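PDB 6PFX: D-alanyl transferase DltD from Enterococcus faecium TX0133A04, which probably takes part in the D-alanylation of lipoteichoic acid during cell wall biogenesis in this Gram-positive bacterium. Local coordinates for residues 30-44 against 88-101. Residues are numbered along the deposited sequence; the frame is centred on the assembly and turned at random.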
ATOM      1  N   LYS A  30       4.666 -15.593  -1.670  1.00 17.66           N
ATOM      2  CA  LYS A  30       4.522 -14.539  -0.670  1.00 16.77           C
ATOM      3  C   LYS A  30       4.244 -15.115   0.718  1.00 15.80           C
ATOM      4  O   LYS A  30       4.769 -14.608   1.714  1.00 15.29           O
ATOM      5  CB  LYS A  30       3.456 -13.529  -1.110  1.00 15.50           C
ATOM      6  CG  LYS A  30       2.012 -13.902  -0.787  1.00 15.10           C
ATOM      7  CD  LYS A  30       1.047 -12.876  -1.383  1.00 15.78           C
ATOM      8  CE  LYS A  30      -0.279 -12.845  -0.672  1.00 14.94           C
ATOM      9  NZ  LYS A  30      -0.884 -14.205  -0.592  1.00 13.62           N
ATOM     10  N   ASN A  31       3.443 -16.185   0.809  1.00 17.40           N
ATOM     11  CA  ASN A  31       3.091 -16.721   2.125  1.00 15.94           C
ATOM     12  C   ASN A  31       4.281 -17.421   2.774  1.00 16.35           C
ATOM     13  O   ASN A  31       4.490 -17.321   3.990  1.00 16.77           O
ATOM     14  CB  ASN A  31       1.901 -17.677   2.023  1.00 15.44           C
ATOM     15  CG  ASN A  31       0.627 -16.991   1.571  1.00 18.77           C
ATOM     16  OD1 ASN A  31       0.593 -15.782   1.311  1.00 17.06           O
ATOM     17  ND2 ASN A  31      -0.435 -17.769   1.466  1.00 17.81           N
ATOM     18  N   TYR A  32       5.064 -18.153   1.984  1.00 14.26           N
ATOM     19  CA  TYR A  32       6.290 -18.725   2.517  1.00 15.73           C
ATOM     20  C   TYR A  32       7.224 -17.623   2.998  1.00 16.76           C
ATOM     21  O   TYR A  32       7.771 -17.682   4.106  1.00 16.59           O
ATOM     22  CB  TYR A  32       6.986 -19.567   1.452  1.00 15.68           C
ATOM     23  CG  TYR A  32       8.319 -20.099   1.923  1.00 16.47           C
ATOM     24  CD1 TYR A  32       8.382 -21.089   2.878  1.00 16.44           C
ATOM     25  CD2 TYR A  32       9.509 -19.592   1.429  1.00 23.48           C
ATOM     26  CE1 TYR A  32       9.591 -21.579   3.320  1.00 22.95           C
ATOM     27  CE2 TYR A  32      10.720 -20.073   1.861  1.00 28.88           C
ATOM     28  CZ  TYR A  32      10.756 -21.070   2.807  1.00 27.68           C
ATOM     29  OH  TYR A  32      11.967 -21.549   3.240  1.00 30.05           O
ATOM     30  N   ALA A  33       7.428 -16.604   2.166  1.00 16.61           N
ATOM     31  CA  ALA A  33       8.344 -15.539   2.538  1.00 17.47           C
ATOM     32  C   ALA A  33       7.880 -14.860   3.815  1.00 15.40           C
ATOM     33  O   ALA A  33       8.679 -14.629   4.729  1.00 15.82           O
ATOM     34  CB  ALA A  33       8.453 -14.529   1.401  1.00 16.74           C
ATOM     35  N   LEU A  34       6.586 -14.520   3.889  1.00 13.92           N
ATOM     36  CA  LEU A  34       6.059 -13.860   5.079  1.00 16.01           C
ATOM     37  C   LEU A  34       6.208 -14.733   6.320  1.00 16.94           C
ATOM     38  O   LEU A  34       6.344 -14.205   7.431  1.00 15.26           O
ATOM     39  CB  LEU A  34       4.598 -13.463   4.851  1.00 18.58           C
ATOM     40  CG  LEU A  34       4.420 -12.325   3.844  1.00 17.68           C
ATOM     41  CD1 LEU A  34       2.966 -12.136   3.451  1.00 21.13           C
ATOM     42  CD2 LEU A  34       4.986 -11.020   4.401  1.00 22.49           C
ATOM     43  N   SER A  35       6.228 -16.063   6.155  1.00 16.59           N
ATOM     44  CA  SER A  35       6.438 -16.943   7.300  1.00 14.34           C
ATOM     45  C   SER A  35       7.840 -16.832   7.886  1.00 18.13           C
ATOM     46  O   SER A  35       8.044 -17.253   9.030  1.00 21.54           O
ATOM     47  CB  SER A  35       6.128 -18.406   6.950  1.00 20.01           C
ATOM     48  OG  SER A  35       7.210 -19.075   6.313  1.00 20.61           O
ATOM     49  N   GLU A  36       8.797 -16.277   7.142  1.00 16.03           N
ATOM     50  CA  GLU A  36      10.155 -16.113   7.635  1.00 16.24           C
ATOM     51  C   GLU A  36      10.282 -14.805   8.403  1.00 17.82           C
ATOM     52  O   GLU A  36       9.736 -13.771   7.997  1.00 15.20           O
ATOM     53  CB  GLU A  36      11.165 -16.115   6.488  1.00 17.73           C
ATOM     54  CG  GLU A  36      11.121 -17.348   5.611  1.00 20.20           C
ATOM     55  CD  GLU A  36      12.181 -17.336   4.519  1.00 30.46           C
ATOM     56  OE1 GLU A  36      13.137 -16.531   4.598  1.00 33.74           O
ATOM     57  OE2 GLU A  36      12.061 -18.143   3.574  1.00 40.39           O
ATOM     58  N   LYS A  37      11.023 -14.862   9.510  1.00 18.15           N
ATOM     59  CA  LYS A  37      11.190 -13.701  10.375  1.00 19.28           C
ATOM     60  C   LYS A  37      11.801 -12.532   9.626  1.00 19.33           C
ATOM     61  O   LYS A  37      11.473 -11.372   9.906  1.00 21.73           O
ATOM     62  CB  LYS A  37      12.108 -14.072  11.540  1.00 25.51           C
ATOM     63  CG  LYS A  37      12.301 -13.002  12.595  1.00 31.24           C
ATOM     64  CD  LYS A  37      13.370 -13.456  13.597  1.00 42.08           C
ATOM     65  CE  LYS A  37      13.577 -12.459  14.732  1.00 56.64           C
ATOM     66  NZ  LYS A  37      12.660 -12.705  15.882  1.00 57.19           N
ATOM     67  N   GLN A  38      12.665 -12.817   8.648  1.00 17.90           N
ATOM     68  CA  GLN A  38      13.463 -11.758   8.041  1.00 16.91           C
ATOM     69  C   GLN A  38      12.644 -10.885   7.102  1.00 16.44           C
ATOM     70  O   GLN A  38      13.007  -9.728   6.876  1.00 16.29           O
ATOM     71  CB  GLN A  38      14.653 -12.341   7.283  1.00 16.48           C
ATOM     72  CG  GLN A  38      14.264 -13.178   6.080  1.00 23.22           C
ATOM     73  CD  GLN A  38      15.459 -13.631   5.260  1.00 30.21           C
ATOM     74  OE1 GLN A  38      16.460 -12.922   5.151  1.00 35.20           O
ATOM     75  NE2 GLN A  38      15.351 -14.814   4.666  1.00 30.82           N
ATOM     76  N   TYR A  39      11.567 -11.413   6.524  1.00 14.33           N
ATOM     77  CA  TYR A  39      10.804 -10.678   5.519  1.00 12.98           C
ATOM     78  C   TYR A  39       9.695  -9.863   6.168  1.00 13.33           C
ATOM     79  O   TYR A  39       8.795 -10.417   6.813  1.00 14.51           O
ATOM     80  CB  TYR A  39      10.245 -11.614   4.448  1.00 13.95           C
ATOM     81  CG  TYR A  39      11.311 -12.041   3.489  1.00 14.74           C
ATOM     82  CD1 TYR A  39      11.859 -11.138   2.592  1.00 15.94           C
ATOM     83  CD2 TYR A  39      11.788 -13.338   3.491  1.00 15.93           C
ATOM     84  CE1 TYR A  39      12.852 -11.514   1.729  1.00 18.38           C
ATOM     85  CE2 TYR A  39      12.773 -13.725   2.628  1.00 19.20           C
ATOM     86  CZ  TYR A  39      13.310 -12.811   1.751  1.00 20.03           C
ATOM     87  OH  TYR A  39      14.305 -13.189   0.884  1.00 21.83           O
ATOM     88  N   ILE A  40       9.757  -8.551   5.978  1.00 13.85           N
ATOM     89  CA  ILE A  40       8.790  -7.607   6.525  1.00 10.57           C
ATOM     90  C   ILE A  40       7.953  -7.071   5.361  1.00 11.46           C
ATOM     91  O   ILE A  40       8.514  -6.487   4.423  1.00 11.77           O
ATOM     92  CB  ILE A  40       9.486  -6.460   7.286  1.00 13.13           C
ATOM     93  CG1 ILE A  40      10.257  -6.990   8.508  1.00 16.99           C
ATOM     94  CG2 ILE A  40       8.467  -5.359   7.644  1.00 14.30           C
ATOM     95  CD1 ILE A  40       9.416  -7.779   9.535  1.00 14.75           C
ATOM     96  N   PRO A  41       6.632  -7.248   5.371  1.00 12.84           N
ATOM     97  CA  PRO A  41       5.843  -6.765   4.226  1.00 11.42           C
ATOM     98  C   PRO A  41       5.781  -5.243   4.206  1.00 11.76           C
ATOM     99  O   PRO A  41       5.584  -4.602   5.243  1.00 12.36           O
ATOM    100  CB  PRO A  41       4.462  -7.397   4.446  1.00 10.85           C
ATOM    101  CG  PRO A  41       4.374  -7.564   5.940  1.00 13.05           C
ATOM    102  CD  PRO A  41       5.784  -7.920   6.382  1.00 11.89           C
ATOM    103  N   PHE A  42       6.030  -4.674   3.021  1.00 13.51           N
ATOM    104  CA  PHE A  42       5.859  -3.250   2.736  1.00 12.47           C
ATOM    105  C   PHE A  42       4.716  -3.139   1.726  1.00 15.54           C
ATOM    106  O   PHE A  42       4.855  -3.558   0.569  1.00 13.07           O
ATOM    107  CB  PHE A  42       7.122  -2.639   2.135  1.00 14.29           C
ATOM    108  CG  PHE A  42       8.191  -2.254   3.133  1.00 11.91           C
ATOM    109  CD1 PHE A  42       8.751  -3.183   3.998  1.00 11.62           C
ATOM    110  CD2 PHE A  42       8.666  -0.946   3.159  1.00 12.18           C
ATOM    111  CE1 PHE A  42       9.752  -2.810   4.895  1.00 12.67           C
ATOM    112  CE2 PHE A  42       9.665  -0.573   4.024  1.00 10.93           C
ATOM    113  CZ  PHE A  42      10.221  -1.502   4.897  1.00 13.21           C
ATOM    114  N   PHE A  43       3.587  -2.606   2.177  1.00 11.00           N
ATOM    115  CA  PHE A  43       2.411  -2.404   1.348  1.00 12.16           C
ATOM    116  C   PHE A  43       2.390  -0.976   0.828  1.00 14.17           C
ATOM    117  O   PHE A  43       2.811  -0.036   1.509  1.00 12.78           O
ATOM    118  CB  PHE A  43       1.122  -2.652   2.140  1.00 12.12           C
ATOM    119  CG  PHE A  43       0.938  -4.078   2.582  1.00 13.16           C
ATOM    120  CD1 PHE A  43       0.356  -5.013   1.739  1.00 18.27           C
ATOM    121  CD2 PHE A  43       1.341  -4.486   3.845  1.00 12.54           C
ATOM    122  CE1 PHE A  43       0.194  -6.325   2.146  1.00 17.27           C
ATOM    123  CE2 PHE A  43       1.188  -5.795   4.244  1.00 14.05           C
ATOM    124  CZ  PHE A  43       0.603  -6.710   3.400  1.00 15.02           C
ATOM    125  N   GLY A  44       1.854  -0.818  -0.374  1.00 16.17           N
ATOM    126  CA  GLY A  44       1.780   0.498  -0.967  1.00 13.09           C
ATOM    127  C   GLY A  44       1.349   0.451  -2.415  1.00 18.84           C
ATOM    128  O   GLY A  44       0.357  -0.200  -2.748  1.00 23.01           O
ATOM    129  N   SER A  88      -5.229 -13.607   2.315  1.00 15.54           N
ATOM    130  CA  SER A  88      -4.820 -14.878   1.732  1.00 12.95           C
ATOM    131  C   SER A  88      -3.515 -15.381   2.333  1.00 16.10           C
ATOM    132  O   SER A  88      -3.226 -16.579   2.252  1.00 20.18           O
ATOM    133  CB  SER A  88      -4.684 -14.749   0.212  1.00 15.30           C
ATOM    134  OG  SER A  88      -3.640 -13.859  -0.156  1.00 17.53           O
ATOM    135  N   ALA A  89      -2.717 -14.498   2.929  1.00 16.04           N
ATOM    136  CA  ALA A  89      -1.548 -14.954   3.667  1.00 17.69           C
ATOM    137  C   ALA A  89      -1.941 -15.637   4.968  1.00 19.66           C
ATOM    138  O   ALA A  89      -1.158 -16.433   5.502  1.00 21.26           O
ATOM    139  CB  ALA A  89      -0.615 -13.774   3.935  1.00 18.49           C
ATOM    140  N   GLY A  90      -3.130 -15.346   5.486  1.00 19.75           N
ATOM    141  CA  GLY A  90      -3.594 -16.010   6.691  1.00 23.45           C
ATOM    142  C   GLY A  90      -2.605 -15.885   7.830  1.00 20.98           C
ATOM    143  O   GLY A  90      -2.087 -14.797   8.126  1.00 19.92           O
ATOM    144  N   ASP A  91      -2.325 -17.026   8.469  1.00 20.98           N
ATOM    145  CA  ASP A  91      -1.503 -17.036   9.667  1.00 20.19           C
ATOM    146  C   ASP A  91      -0.059 -16.637   9.404  1.00 15.11           C
ATOM    147  O   ASP A  91       0.674 -16.377  10.363  1.00 17.76           O
ATOM    148  CB  ASP A  91      -1.495 -18.428  10.310  1.00 27.48           C
ATOM    149  CG  ASP A  91      -2.774 -18.737  11.047  1.00 38.37           C
ATOM    150  OD1 ASP A  91      -3.591 -17.811  11.229  1.00 39.81           O
ATOM    151  OD2 ASP A  91      -2.961 -19.906  11.443  1.00 44.29           O
ATOM    152  N   ALA A  92       0.382 -16.637   8.142  1.00 15.95           N
ATOM    153  CA  ALA A  92       1.748 -16.216   7.850  1.00 16.17           C
ATOM    154  C   ALA A  92       1.983 -14.787   8.307  1.00 18.94           C
ATOM    155  O   ALA A  92       3.123 -14.403   8.589  1.00 19.18           O
ATOM    156  CB  ALA A  92       2.044 -16.373   6.359  1.00 20.12           C
ATOM    157  N   MET A  93       0.922 -13.991   8.403  1.00 16.63           N
ATOM    158  CA  MET A  93       1.048 -12.609   8.831  1.00 13.28           C
ATOM    159  C   MET A  93       0.932 -12.418  10.333  1.00 17.30           C
ATOM    160  O   MET A  93       1.141 -11.303  10.813  1.00 16.72           O
ATOM    161  CB  MET A  93      -0.042 -11.757   8.167  1.00 19.84           C
ATOM    162  CG  MET A  93       0.176 -11.558   6.712  1.00 22.02           C
ATOM    163  SD  MET A  93       1.375 -10.248   6.462  1.00 26.29           S
ATOM    164  CE  MET A  93       0.461  -8.788   6.992  1.00 22.78           C
ATOM    165  N   LYS A  94       0.599 -13.453  11.092  1.00 14.89           N
ATOM    166  CA  LYS A  94       0.318 -13.246  12.503  1.00 14.34           C
ATOM    167  C   LYS A  94       1.519 -12.610  13.199  1.00 16.43           C
ATOM    168  O   LYS A  94       2.658 -13.070  13.062  1.00 16.30           O
ATOM    169  CB  LYS A  94      -0.026 -14.585  13.161  1.00 17.76           C
ATOM    170  CG  LYS A  94      -0.439 -14.456  14.629  1.00 26.52           C
ATOM    171  CD  LYS A  94      -0.767 -15.793  15.269  1.00 39.21           C
ATOM    172  CE  LYS A  94      -1.167 -15.606  16.726  1.00 45.92           C
ATOM    173  NZ  LYS A  94      -1.473 -16.904  17.382  1.00 53.73           N
ATOM    174  N   ASN A  95       1.260 -11.538  13.941  1.00 14.60           N
ATOM    175  CA  ASN A  95       2.221 -10.894  14.822  1.00 13.94           C
ATOM    176  C   ASN A  95       3.360 -10.193  14.090  1.00 14.75           C
ATOM    177  O   ASN A  95       4.269  -9.683  14.746  1.00 17.58           O
ATOM    178  CB  ASN A  95       2.834 -11.877  15.837  1.00 17.62           C
ATOM    179  CG  ASN A  95       1.817 -12.435  16.797  1.00 25.53           C
ATOM    180  OD1 ASN A  95       1.776 -13.639  17.044  1.00 30.41           O
ATOM    181  ND2 ASN A  95       1.009 -11.560  17.370  1.00 20.97           N
ATOM    182  N   LYS A  96       3.350 -10.135  12.767  1.00 14.85           N
ATOM    183  CA  LYS A  96       4.442  -9.468  12.078  1.00 12.25           C
ATOM    184  C   LYS A  96       4.354  -7.947  12.187  1.00 11.73           C
ATOM    185  O   LYS A  96       3.276  -7.350  12.299  1.00 12.40           O
ATOM    186  CB  LYS A  96       4.465  -9.875  10.604  1.00 18.51           C
ATOM    187  CG  LYS A  96       4.829 -11.345  10.385  1.00 24.00           C
ATOM    188  CD  LYS A  96       5.021 -11.684   8.917  1.00 26.38           C
ATOM    189  CE  LYS A  96       6.353 -11.173   8.385  1.00 17.41           C
ATOM    190  NZ  LYS A  96       7.567 -11.988   8.699  1.00 15.89           N
ATOM    191  N   LYS A  97       5.518  -7.318  12.147  1.00  9.56           N
ATOM    192  CA  LYS A  97       5.578  -5.896  11.848  1.00  9.28           C
ATOM    193  C   LYS A  97       5.304  -5.649  10.369  1.00 11.36           C
ATOM    194  O   LYS A  97       5.652  -6.456   9.501  1.00 11.31           O
ATOM    195  CB  LYS A  97       6.941  -5.337  12.248  1.00 11.32           C
ATOM    196  CG  LYS A  97       7.133  -5.277  13.765  1.00 12.36           C
ATOM    197  CD  LYS A  97       8.463  -4.643  14.093  1.00 14.99           C
ATOM    198  CE  LYS A  97       8.686  -4.519  15.573  1.00 15.68           C
ATOM    199  NZ  LYS A  97       8.772  -5.871  16.177  1.00 18.47           N
ATOM    200  N   VAL A  98       4.664  -4.502  10.101  1.00 10.33           N
ATOM    201  CA  VAL A  98       4.184  -4.112   8.778  1.00 11.20           C
ATOM    202  C   VAL A  98       4.504  -2.642   8.540  1.00  9.63           C
ATOM    203  O   VAL A  98       4.368  -1.812   9.444  1.00 10.13           O
ATOM    204  CB  VAL A  98       2.658  -4.317   8.672  1.00 12.69           C
ATOM    205  CG1 VAL A  98       2.143  -3.895   7.304  1.00 11.09           C
ATOM    206  CG2 VAL A  98       2.289  -5.771   8.989  1.00 10.87           C
ATOM    207  N   VAL A  99       4.909  -2.314   7.318  1.00 10.33           N
ATOM    208  CA  VAL A  99       5.015  -0.934   6.860  1.00 11.76           C
ATOM    209  C   VAL A  99       3.992  -0.769   5.754  1.00 11.77           C
ATOM    210  O   VAL A  99       3.926  -1.593   4.837  1.00 10.96           O
ATOM    211  CB  VAL A  99       6.427  -0.619   6.343  1.00  9.19           C
ATOM    212  CG1 VAL A  99       6.560   0.828   5.848  1.00 11.33           C
ATOM    213  CG2 VAL A  99       7.435  -0.830   7.422  1.00 11.14           C
ATOM    214  N   PHE A 100       3.185   0.279   5.847  1.00 10.66           N
ATOM    215  CA  PHE A 100       2.099   0.505   4.900  1.00  7.85           C
ATOM    216  C   PHE A 100       2.149   1.958   4.452  1.00  8.90           C
ATOM    217  O   PHE A 100       1.986   2.862   5.273  1.00  9.55           O
ATOM    218  CB  PHE A 100       0.747   0.190   5.559  1.00 10.28           C
ATOM    219  CG  PHE A 100      -0.422   0.108   4.597  1.00 10.01           C
ATOM    220  CD1 PHE A 100      -0.913   1.244   4.004  1.00 10.92           C
ATOM    221  CD2 PHE A 100      -1.034  -1.113   4.298  1.00 11.26           C
ATOM    222  CE1 PHE A 100      -1.993   1.173   3.131  1.00 12.40           C
ATOM    223  CE2 PHE A 100      -2.109  -1.184   3.417  1.00 11.53           C
ATOM    224  CZ  PHE A 100      -2.583  -0.045   2.841  1.00 13.75           C
ATOM    225  N   ILE A 101       2.303   2.185   3.149  1.00 10.78           N
ATOM    226  CA  ILE A 101       2.324   3.533   2.584  1.00 10.04           C
ATOM    227  C   ILE A 101       0.921   3.854   2.074  1.00 10.90           C
ATOM    228  O   ILE A 101       0.430   3.183   1.159  1.00 12.07           O
ATOM    229  CB  ILE A 101       3.344   3.642   1.440  1.00 13.27           C
ATOM    230  CG1 ILE A 101       4.687   2.990   1.772  1.00 15.80           C
ATOM    231  CG2 ILE A 101       3.538   5.109   1.067  1.00 14.60           C
ATOM    232  CD1 ILE A 101       5.395   3.577   2.898  1.00 20.43           C
TER
HETATM  233  O   HOH W   1       7.420 -14.417  10.675  1.00 28.02           O
HETATM  234  O   HOH W   2       8.888 -11.124  11.036  1.00 20.85           O
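K96 reaches across to the turn between helix 28-35 and strand 39-43. Its chain bends at the last two torsions (chi3 76°, chi4 80°), which brings NZ among backbone carbonyls. NZ donates hydrogen bonds to L34 O at 2.8 Å and to Y39 O at 2.7 Å. Two waters also accept from NZ; one donates to K37 O, the other weakly to S35 O. The ammonium thus ties the last turn of helix 28-35 to the start of strand 39-43. L34 CD1 touches both A89 CB and M93 SD. M93 is bent at chi2 and chi3, and its CE meets the edge of the F43 ring. V98 CG1 also lies at that edge, in the ring plane, 3.6 Å from F43 CD2. On the other face of the sheet, V99 CB sits 3.8 Å above the centre of the F42 ring, a CH-pi contact. The F43 and F100 planes are inclined at 28° and slid apart, so the rings barely overlap (centroids 5.9 Å apart). K30, in the first turn of helix 28-35, donates a hydrogen bond through NZ to S88 OG (2.8 Å) near the C-terminal end of helix 79-89; NZ also forms a salt bridge with D27. Strands 39-43 and 97-101 run parallel, with hydrogen bonds from F43 N to V99 O and from I101 N to F43 O. They are neighbours within the five-stranded parallel sheet of this SGNH-hydrolase-clan fold. Strand 68-71 flanks 39-43, strand 288-293 flanks 97-101, and helix 79-89 covers the face with F43 and F100.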